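Local structure of protein CyaY (Psychromonas ingrahamii, 4HS5) at residues A[15-20]-A[83-88]; A[36-41]-A[46-51]; A[91-94]-A[100-103]. The protein probably takes part in iron-sulfur cluster assembly, perhaps as a regulator, and is a member of the iron-binding frataxin family. All coordinates share one frame; numbering follows the deposited sequence.

Interaction 1: A[15-20]-A[83-88]; sequences QKIEEK and DEFLTF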
loop_
_atom_site.group_PDB
_atom_site.type_symbol
_atom_site.label_atom_id
_atom_site.label_comp_id
_atom_site.label_asym_id
_atom_site.label_seq_id
_atom_site.Cartn_x
_atom_site.Cartn_y
_atom_site.Cartn_z
ATOM N N GLN A 15 7.743 4.505 -1.440
ATOM C CA GLN A 15 9.040 4.359 -0.786
ATOM C C GLN A 15 8.917 4.011 0.699
ATOM O O GLN A 15 9.749 3.264 1.217
ATOM C CB GLN A 15 9.905 5.603 -0.981
ATOM C CG GLN A 15 10.325 5.815 -2.419
ATOM C CD GLN A 15 11.543 6.701 -2.543
ATOM O OE1 GLN A 15 11.635 7.745 -1.898
ATOM N NE2 GLN A 15 12.488 6.291 -3.381
ATOM N N LYS A 16 7.897 4.536 1.379
ATOM C CA LYS A 16 7.632 4.184 2.784
ATOM C C LYS A 16 7.328 2.692 2.893
ATOM O O LYS A 16 7.823 2.003 3.783
ATOM C CB LYS A 16 6.462 5.005 3.331
ATOM C CG LYS A 16 6.144 4.796 4.809
ATOM C CD LYS A 16 5.064 5.791 5.234
ATOM C CE LYS A 16 4.859 5.816 6.744
ATOM N NZ LYS A 16 5.747 6.789 7.444
ATOM N N ILE A 17 6.539 2.175 1.961
ATOM C CA ILE A 17 6.205 0.759 1.991
ATOM C C ILE A 17 7.476 -0.064 1.819
ATOM O O ILE A 17 7.715 -1.010 2.580
ATOM C CB ILE A 17 5.169 0.404 0.918
ATOM C CG1 ILE A 17 3.814 1.021 1.269
ATOM C CG2 ILE A 17 5.040 -1.108 0.785
ATOM C CD1 ILE A 17 2.838 1.008 0.096
ATOM N N GLU A 18 8.312 0.313 0.855
ATOM C CA GLU A 18 9.566 -0.385 0.579
ATOM C C GLU A 18 10.539 -0.318 1.751
ATOM O O GLU A 18 11.121 -1.332 2.146
ATOM C CB GLU A 18 10.206 0.169 -0.690
ATOM C CG GLU A 18 9.365 -0.135 -1.899
ATOM C CD GLU A 18 9.736 0.689 -3.099
ATOM O OE1 GLU A 18 10.658 1.525 -2.993
ATOM O OE2 GLU A 18 9.088 0.501 -4.148
ATOM N N GLU A 19 10.717 0.877 2.294
ATOM C CA GLU A 19 11.602 1.059 3.428
ATOM C C GLU A 19 11.130 0.287 4.660
ATOM O O GLU A 19 11.955 -0.317 5.347
ATOM C CB GLU A 19 11.752 2.547 3.739
ATOM C CG GLU A 19 12.799 2.853 4.786
ATOM C CD GLU A 19 12.272 2.620 6.175
ATOM O OE1 GLU A 19 11.044 2.715 6.346
ATOM O OE2 GLU A 19 13.070 2.313 7.082
ATOM N N LYS A 20 9.825 0.315 4.945
ATOM C CA LYS A 20 9.287 -0.366 6.129
ATOM C C LYS A 20 9.421 -1.875 6.028
ATOM O O LYS A 20 9.624 -2.541 7.044
ATOM C CB LYS A 20 7.836 0.017 6.394
ATOM C CG LYS A 20 7.649 1.429 6.925
ATOM C CD LYS A 20 8.182 1.569 8.351
ATOM C CE LYS A 20 8.225 3.032 8.754
ATOM N NZ LYS A 20 8.422 3.224 10.221
ATOM N N ASP A 83 -10.958 3.058 6.646
ATOM C CA ASP A 83 -9.739 2.487 7.209
ATOM C C ASP A 83 -8.506 3.175 6.637
ATOM O O ASP A 83 -8.484 3.582 5.471
ATOM C CB ASP A 83 -9.654 0.985 6.945
ATOM C CG ASP A 83 -10.611 0.184 7.809
ATOM O OD1 ASP A 83 -11.152 0.750 8.789
ATOM O OD2 ASP A 83 -10.811 -1.015 7.508
ATOM N N GLU A 84 -7.482 3.306 7.469
ATOM C CA GLU A 84 -6.268 3.948 7.027
ATOM C C GLU A 84 -5.371 2.915 6.332
ATOM O O GLU A 84 -5.267 1.768 6.769
ATOM C CB GLU A 84 -5.585 4.611 8.227
ATOM C CG GLU A 84 -4.372 5.431 7.879
ATOM C CD GLU A 84 -3.128 4.607 7.867
ATOM O OE1 GLU A 84 -3.080 3.594 8.592
ATOM O OE2 GLU A 84 -2.195 4.967 7.135
ATOM N N PHE A 85 -4.757 3.335 5.236
ATOM C CA PHE A 85 -4.020 2.444 4.348
ATOM C C PHE A 85 -2.923 1.629 5.028
ATOM O O PHE A 85 -2.844 0.412 4.848
ATOM C CB PHE A 85 -3.410 3.274 3.211
ATOM C CG PHE A 85 -2.632 2.466 2.210
ATOM C CD1 PHE A 85 -3.243 1.979 1.069
ATOM C CD2 PHE A 85 -1.280 2.226 2.395
ATOM C CE1 PHE A 85 -2.518 1.238 0.134
ATOM C CE2 PHE A 85 -0.558 1.479 1.476
ATOM C CZ PHE A 85 -1.180 0.982 0.348
ATOM N N LEU A 86 -2.039 2.296 5.757
ATOM C CA LEU A 86 -0.870 1.599 6.280
ATOM C C LEU A 86 -1.231 0.609 7.381
ATOM O O LEU A 86 -0.659 -0.485 7.458
ATOM C CB LEU A 86 0.184 2.599 6.749
ATOM C CG LEU A 86 0.774 3.419 5.601
ATOM C CD1 LEU A 86 1.682 4.474 6.183
ATOM C CD2 LEU A 86 1.531 2.505 4.637
ATOM N N THR A 87 -2.207 0.993 8.203
ATOM C CA THR A 87 -2.791 0.117 9.216
ATOM C C THR A 87 -3.406 -1.107 8.539
ATOM O O THR A 87 -3.182 -2.252 8.941
ATOM C CB THR A 87 -3.878 0.869 10.019
ATOM O OG1 THR A 87 -3.277 1.988 10.686
ATOM C CG2 THR A 87 -4.501 -0.043 11.055
ATOM N N PHE A 88 -4.161 -0.853 7.479
ATOM C CA PHE A 88 -4.835 -1.929 6.779
ATOM C C PHE A 88 -3.836 -2.845 6.067
ATOM O O PHE A 88 -4.015 -4.063 6.012
ATOM C CB PHE A 88 -5.836 -1.338 5.788
ATOM C CG PHE A 88 -6.705 -2.368 5.130
ATOM C CD1 PHE A 88 -7.826 -2.865 5.773
ATOM C CD2 PHE A 88 -6.392 -2.839 3.870
ATOM C CE1 PHE A 88 -8.625 -3.816 5.161
ATOM C CE2 PHE A 88 -7.180 -3.790 3.251
ATOM C CZ PHE A 88 -8.303 -4.272 3.902
#
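Ile17 and Phe85 meet on the sheet side of this helix-to-helix contact: the methyl CD1 of Ile17 sits at the rim of the phenyl ring, near its plane, 3.7 Å from Phe85 CE2. The two side chains cross at about a right angle, a methyl against a ring edge, an apolar pairing that suits two buried residues. Next to them Leu86 divides its two methyls between Ile17 and Lys16. Its CD2 lies 4.3 Å from Ile17 CG1, while its CD1 presses on the aliphatic part of Lys16 at 3.5 Å from CE, tighter than ordinary van der Waals contact. Lysine suits this half-exposed border, since its methylenes can pack against leucine while the chain bends at its last torsion (chi4 89°), beyond the carbons that touch Leu86. In the frataxin fold the two helices, 3-24 and 85-97, lie on the same side of one antiparallel sheet, and the ring of Phe85 fills the angle between them and the strands, touching Val58, Leu60 and Ile49 and meeting Tyr69 edge-to-face. Farther out, Glu84 is the N-cap of helix 85-97. Its OE1 accepts from Thr87 N at 2.8 Å, on the syn side, and from Thr87 OG1 at 2.6 Å; OE2 takes Leu86 N at 3.0 Å from above the carboxylate plane. These bonds satisfy amide groups of the first turn, the one that bears Phe85 and Leu86.

Interaction 2: A[36-41]-A[46-51]; sequences LLTLEF and KLIINR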
loop_
_atom_site.group_PDB
_atom_site.type_symbol
_atom_site.label_atom_id
_atom_site.label_comp_id
_atom_site.label_asym_id
_atom_site.label_seq_id
_atom_site.Cartn_x
_atom_site.Cartn_y
_atom_site.Cartn_z
ATOM N N LEU A 36 2.275 0.203 -10.813
ATOM C CA LEU A 36 1.961 -0.956 -9.979
ATOM C C LEU A 36 3.084 -1.262 -8.996
ATOM O O LEU A 36 4.258 -1.292 -9.367
ATOM C CB LEU A 36 1.725 -2.192 -10.850
ATOM C CG LEU A 36 0.481 -2.260 -11.735
ATOM C CD1 LEU A 36 0.491 -3.530 -12.589
ATOM C CD2 LEU A 36 -0.783 -2.190 -10.905
ATOM N N LEU A 37 2.726 -1.485 -7.737
ATOM C CA LEU A 37 3.667 -2.010 -6.763
ATOM C C LEU A 37 3.107 -3.332 -6.274
ATOM O O LEU A 37 2.051 -3.366 -5.644
ATOM C CB LEU A 37 3.856 -1.023 -5.605
ATOM C CG LEU A 37 4.710 -1.471 -4.411
ATOM C CD1 LEU A 37 6.148 -1.733 -4.854
ATOM C CD2 LEU A 37 4.676 -0.455 -3.285
ATOM N N THR A 38 3.800 -4.424 -6.586
ATOM C CA THR A 38 3.343 -5.750 -6.212
ATOM C C THR A 38 4.155 -6.286 -5.053
ATOM O O THR A 38 5.383 -6.259 -5.078
ATOM C CB THR A 38 3.438 -6.707 -7.399
ATOM O OG1 THR A 38 2.584 -6.230 -8.448
ATOM C CG2 THR A 38 3.001 -8.110 -7.001
ATOM N N LEU A 39 3.455 -6.757 -4.025
ATOM C CA LEU A 39 4.115 -7.386 -2.893
ATOM C C LEU A 39 3.851 -8.879 -2.981
ATOM O O LEU A 39 2.705 -9.292 -3.159
ATOM C CB LEU A 39 3.543 -6.839 -1.589
ATOM C CG LEU A 39 3.525 -5.319 -1.429
ATOM C CD1 LEU A 39 3.044 -4.931 -0.053
ATOM C CD2 LEU A 39 4.909 -4.756 -1.693
ATOM N N GLU A 40 4.894 -9.691 -2.872
ATOM C CA GLU A 40 4.696 -11.137 -2.850
ATOM C C GLU A 40 5.257 -11.768 -1.586
ATOM O O GLU A 40 6.334 -11.407 -1.110
ATOM C CB GLU A 40 5.278 -11.817 -4.092
ATOM C CG GLU A 40 5.080 -13.338 -4.082
ATOM C CD GLU A 40 5.267 -13.979 -5.443
ATOM O OE1 GLU A 40 5.473 -13.244 -6.433
ATOM O OE2 GLU A 40 5.190 -15.228 -5.519
ATOM N N PHE A 41 4.506 -12.721 -1.056
ATOM C CA PHE A 41 4.899 -13.433 0.140
ATOM C C PHE A 41 5.421 -14.822 -0.251
ATOM O O PHE A 41 5.253 -15.262 -1.391
ATOM C CB PHE A 41 3.703 -13.495 1.086
ATOM C CG PHE A 41 3.045 -12.150 1.302
ATOM C CD1 PHE A 41 3.700 -11.152 2.005
ATOM C CD2 PHE A 41 1.785 -11.883 0.781
ATOM C CE1 PHE A 41 3.112 -9.908 2.198
ATOM C CE2 PHE A 41 1.184 -10.642 0.974
ATOM C CZ PHE A 41 1.851 -9.653 1.676
ATOM N N LYS A 46 -0.181 -12.545 -3.094
ATOM C CA LYS A 46 0.285 -11.203 -3.422
ATOM C C LYS A 46 -0.662 -10.125 -2.924
ATOM O O LYS A 46 -1.818 -10.381 -2.600
ATOM C CB LYS A 46 0.421 -11.048 -4.940
ATOM C CG LYS A 46 1.388 -11.993 -5.617
ATOM C CD LYS A 46 1.304 -11.807 -7.121
ATOM C CE LYS A 46 2.235 -12.752 -7.862
ATOM N NZ LYS A 46 2.207 -12.491 -9.340
ATOM N N LEU A 47 -0.150 -8.897 -2.867
ATOM C CA LEU A 47 -0.983 -7.707 -2.721
ATOM C C LEU A 47 -0.591 -6.799 -3.869
ATOM O O LEU A 47 0.583 -6.687 -4.197
ATOM C CB LEU A 47 -0.710 -6.996 -1.394
ATOM C CG LEU A 47 -1.088 -7.764 -0.124
ATOM C CD1 LEU A 47 -0.677 -7.035 1.137
ATOM C CD2 LEU A 47 -2.574 -8.027 -0.116
ATOM N N ILE A 48 -1.567 -6.152 -4.493
ATOM C CA ILE A 48 -1.271 -5.310 -5.637
ATOM C C ILE A 48 -1.670 -3.889 -5.309
ATOM O O ILE A 48 -2.821 -3.623 -4.978
ATOM C CB ILE A 48 -2.038 -5.748 -6.886
ATOM C CG1 ILE A 48 -1.767 -7.218 -7.189
ATOM C CG2 ILE A 48 -1.623 -4.884 -8.080
ATOM C CD1 ILE A 48 -2.748 -7.814 -8.181
ATOM N N ILE A 49 -0.714 -2.973 -5.405
ATOM C CA ILE A 49 -0.955 -1.562 -5.132
ATOM C C ILE A 49 -0.849 -0.806 -6.451
ATOM O O ILE A 49 0.011 -1.094 -7.279
ATOM C CB ILE A 49 0.044 -1.032 -4.094
ATOM C CG1 ILE A 49 -0.183 -1.745 -2.771
ATOM C CG2 ILE A 49 -0.100 0.475 -3.907
ATOM C CD1 ILE A 49 0.997 -1.701 -1.856
ATOM N N ASN A 50 -1.759 0.128 -6.667
ATOM C CA ASN A 50 -1.789 0.870 -7.912
ATOM C C ASN A 50 -2.023 2.342 -7.629
ATOM O O ASN A 50 -2.542 2.705 -6.577
ATOM C CB ASN A 50 -2.888 0.309 -8.808
ATOM C CG ASN A 50 -2.663 0.616 -10.265
ATOM O OD1 ASN A 50 -1.920 1.536 -10.616
ATOM N ND2 ASN A 50 -3.324 -0.143 -11.133
ATOM N N ARG A 51 -1.595 3.192 -8.549
ATOM C CA ARG A 51 -1.883 4.620 -8.449
ATOM C C ARG A 51 -2.838 4.968 -9.553
ATOM O O ARG A 51 -2.704 4.491 -10.685
ATOM C CB ARG A 51 -0.610 5.451 -8.585
ATOM C CG ARG A 51 0.312 5.369 -7.402
ATOM C CD ARG A 51 1.758 5.232 -7.853
ATOM N NE ARG A 51 2.362 6.483 -8.280
ATOM C CZ ARG A 51 3.487 6.971 -7.771
ATOM N NH1 ARG A 51 4.120 6.311 -6.808
ATOM N NH2 ARG A 51 3.975 8.123 -8.218
#
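Leu37 and Ile49 face each other as a hydrogen-bonded pair on the buried side of the hairpin, their side chains side by side and pointing the same way, with CB to CB at 4.1 Å. Each joins the other through two backbone bonds, Leu37 N to Ile49 O and Ile49 N to Leu37 O, both 2.8 Å. Leu39 and Leu47 repeat the pattern with another pair of N-to-O backbone bonds, both 2.9 Å. Beyond Leu39, Phe41 brings the edge of its ring to Leu47, CZ lying 3.7 Å from CD1. With chi1 at -50°, CG lies beside the backbone N and the ring swings back across the neighbouring strand. These are the second and third strands of the antiparallel frataxin sheet, and their large apolar residues turn toward the helices: Phe41 touches Ile93 and Gln96 of helix 85-97, and Leu37 and Ile49 meet Tyr14 of helix 3-24. Were Phe41 replaced by an alanine, Leu47 CD1 would probably lose its aromatic neighbour and a gap open against helix 85-97. The outer face is looser and mixed in character. Leu36 CD2 lies 4.0 Å from Ile48 CG2; Thr38 forms a non-hydrogen-bonded pair with Ile48 and meets it loosely, while its CG2 comes 4.1 Å from Lys46 CD. Lys46, extended beyond CG, crosses Glu40 so that CE lies 3.6 Å from OE1, yet NZ remains 4.4 Å from that oxygen, beyond a salt bridge; long charged chains can stand here because water can reach them.

Interaction 3: A[91-94]-A[100-103]; sequences AAIF and TVDF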
loop_
_atom_site.group_PDB
_atom_site.type_symbol
_atom_site.label_atom_id
_atom_site.label_comp_id
_atom_site.label_asym_id
_atom_site.label_seq_id
_atom_site.Cartn_x
_atom_site.Cartn_y
_atom_site.Cartn_z
ATOM N N ALA A 91 -2.286 -5.248 8.439
ATOM C CA ALA A 91 -3.256 -6.290 8.793
ATOM C C ALA A 91 -3.360 -7.291 7.653
ATOM O O ALA A 91 -3.414 -8.499 7.889
ATOM C CB ALA A 91 -4.606 -5.683 9.103
ATOM N N ALA A 92 -3.371 -6.796 6.418
ATOM C CA ALA A 92 -3.461 -7.687 5.260
ATOM C C ALA A 92 -2.245 -8.593 5.132
ATOM O O ALA A 92 -2.382 -9.789 4.865
ATOM C CB ALA A 92 -3.671 -6.887 3.978
ATOM N N ILE A 93 -1.055 -8.027 5.311
ATOM C CA ILE A 93 0.181 -8.795 5.265
ATOM C C ILE A 93 0.133 -9.893 6.333
ATOM O O ILE A 93 0.530 -11.033 6.085
ATOM C CB ILE A 93 1.427 -7.889 5.447
ATOM C CG1 ILE A 93 1.614 -6.976 4.224
ATOM C CG2 ILE A 93 2.684 -8.718 5.700
ATOM C CD1 ILE A 93 2.833 -6.064 4.296
ATOM N N PHE A 94 -0.390 -9.562 7.511
ATOM C CA PHE A 94 -0.490 -10.564 8.564
ATOM C C PHE A 94 -1.587 -11.585 8.266
ATOM O O PHE A 94 -1.430 -12.777 8.541
ATOM C CB PHE A 94 -0.740 -9.926 9.933
ATOM C CG PHE A 94 -0.736 -10.924 11.053
ATOM C CD1 PHE A 94 0.460 -11.406 11.549
ATOM C CD2 PHE A 94 -1.924 -11.407 11.574
ATOM C CE1 PHE A 94 0.481 -12.348 12.576
ATOM C CE2 PHE A 94 -1.920 -12.355 12.589
ATOM C CZ PHE A 94 -0.715 -12.825 13.089
ATOM N N THR A 100 4.745 -9.829 10.331
ATOM C CA THR A 100 4.442 -8.513 10.856
ATOM C C THR A 100 5.336 -7.463 10.201
ATOM O O THR A 100 6.565 -7.581 10.181
ATOM C CB THR A 100 4.543 -8.490 12.394
ATOM O OG1 THR A 100 3.584 -9.403 12.949
ATOM C CG2 THR A 100 4.273 -7.103 12.942
ATOM N N VAL A 101 4.694 -6.471 9.597
ATOM C CA VAL A 101 5.374 -5.271 9.118
ATOM C C VAL A 101 4.529 -4.120 9.619
ATOM O O VAL A 101 3.369 -3.981 9.224
ATOM C CB VAL A 101 5.474 -5.195 7.574
ATOM C CG1 VAL A 101 6.163 -3.902 7.157
ATOM C CG2 VAL A 101 6.235 -6.381 7.000
ATOM N N ASP A 102 5.094 -3.324 10.520
ATOM C CA ASP A 102 4.426 -2.112 10.981
ATOM C C ASP A 102 4.855 -0.974 10.062
ATOM O O ASP A 102 6.035 -0.655 9.984
ATOM C CB ASP A 102 4.831 -1.820 12.428
ATOM C CG ASP A 102 4.001 -0.725 13.066
ATOM O OD1 ASP A 102 4.069 -0.595 14.305
ATOM O OD2 ASP A 102 3.280 0.001 12.347
ATOM N N PHE A 103 3.899 -0.375 9.356
ATOM C CA PHE A 103 4.209 0.703 8.421
ATOM C C PHE A 103 4.029 2.066 9.050
ATOM O O PHE A 103 4.432 3.078 8.476
ATOM C CB PHE A 103 3.297 0.621 7.200
ATOM C CG PHE A 103 3.558 -0.568 6.328
ATOM C CD1 PHE A 103 2.782 -1.707 6.437
ATOM C CD2 PHE A 103 4.577 -0.538 5.390
ATOM C CE1 PHE A 103 3.023 -2.808 5.640
ATOM C CE2 PHE A 103 4.831 -1.634 4.580
ATOM C CZ PHE A 103 4.049 -2.775 4.699
#
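The ring of Phe103 receives the methyl CD1 of Ile93 at its edge, in plane, and that carbon is 3.5 Å from both CE1 and CZ. One face of the same ring is taken by Val101 of its own segment, whose CG1 stands 3.4 Å above the plane, offset toward the rim. In this frataxin fold, residues 100-103 belong to the C-terminal extension, which follows helix 85-97, turns back, and lays its apolar residues in the groove between that helix and helix 3-24. Phe103 is therefore embraced from several sides: Leu86, Leu89 and Ser90 touch it from helix 85-97, Ile17 and Lys20 from helix 3-24. A flat, wide ring suits such a slot, and the branched aliphatic residues beside it can fit their methyls to its edge and face. Ile93 reaches it because CG1 lies anti to the carbonyl carbon (chi1 -69°) and chi2, near 180°, extends CD1 away from the backbone. That methyl also comes within 4.3 Å of Val101 CB, so a single carbon of the helix touches both buried residues of the extension segment. Ile93 and Phe103 cross at about a right angle. No hydrogen bond joins the two segments, but just outside them Ser90 OG bonds to Val101 O, tying the extension's backbone to the helix. Toward solvent the contact thins out. Phe94 and Thr100 run side by side, pointing the same way, at the exposed end, a position that tolerates a hydroxyl beside a ring. Their closest approach joins Phe94 CD1 to Thr100 OG1 at 4.0 Å, an oblique meeting with the phenyl group.

How the interactions relate
Along the chain, the hairpin of interaction 2 falls between the two halves of interaction 1, and interaction 3 follows both. Interactions 1 and 3 share helix 85-97, their centres about 9 Å apart; the centre of interaction 2 lies about 12 Å from that of the first and 14 Å from that of the third, yet all three touch. Ile49 meets Ile17 and Phe85, whereas Leu47 and Phe41 pack on Ile93, so the inner face of strands 36-41 and 46-52 serves both helical contacts. The Phe103 ring in turn meets Ile17 and Lys20, and its backbone O lies against Lys16 CE. Sheet, two helices and C-terminal extension thus share one continuous apolar core within the frataxin-like domain.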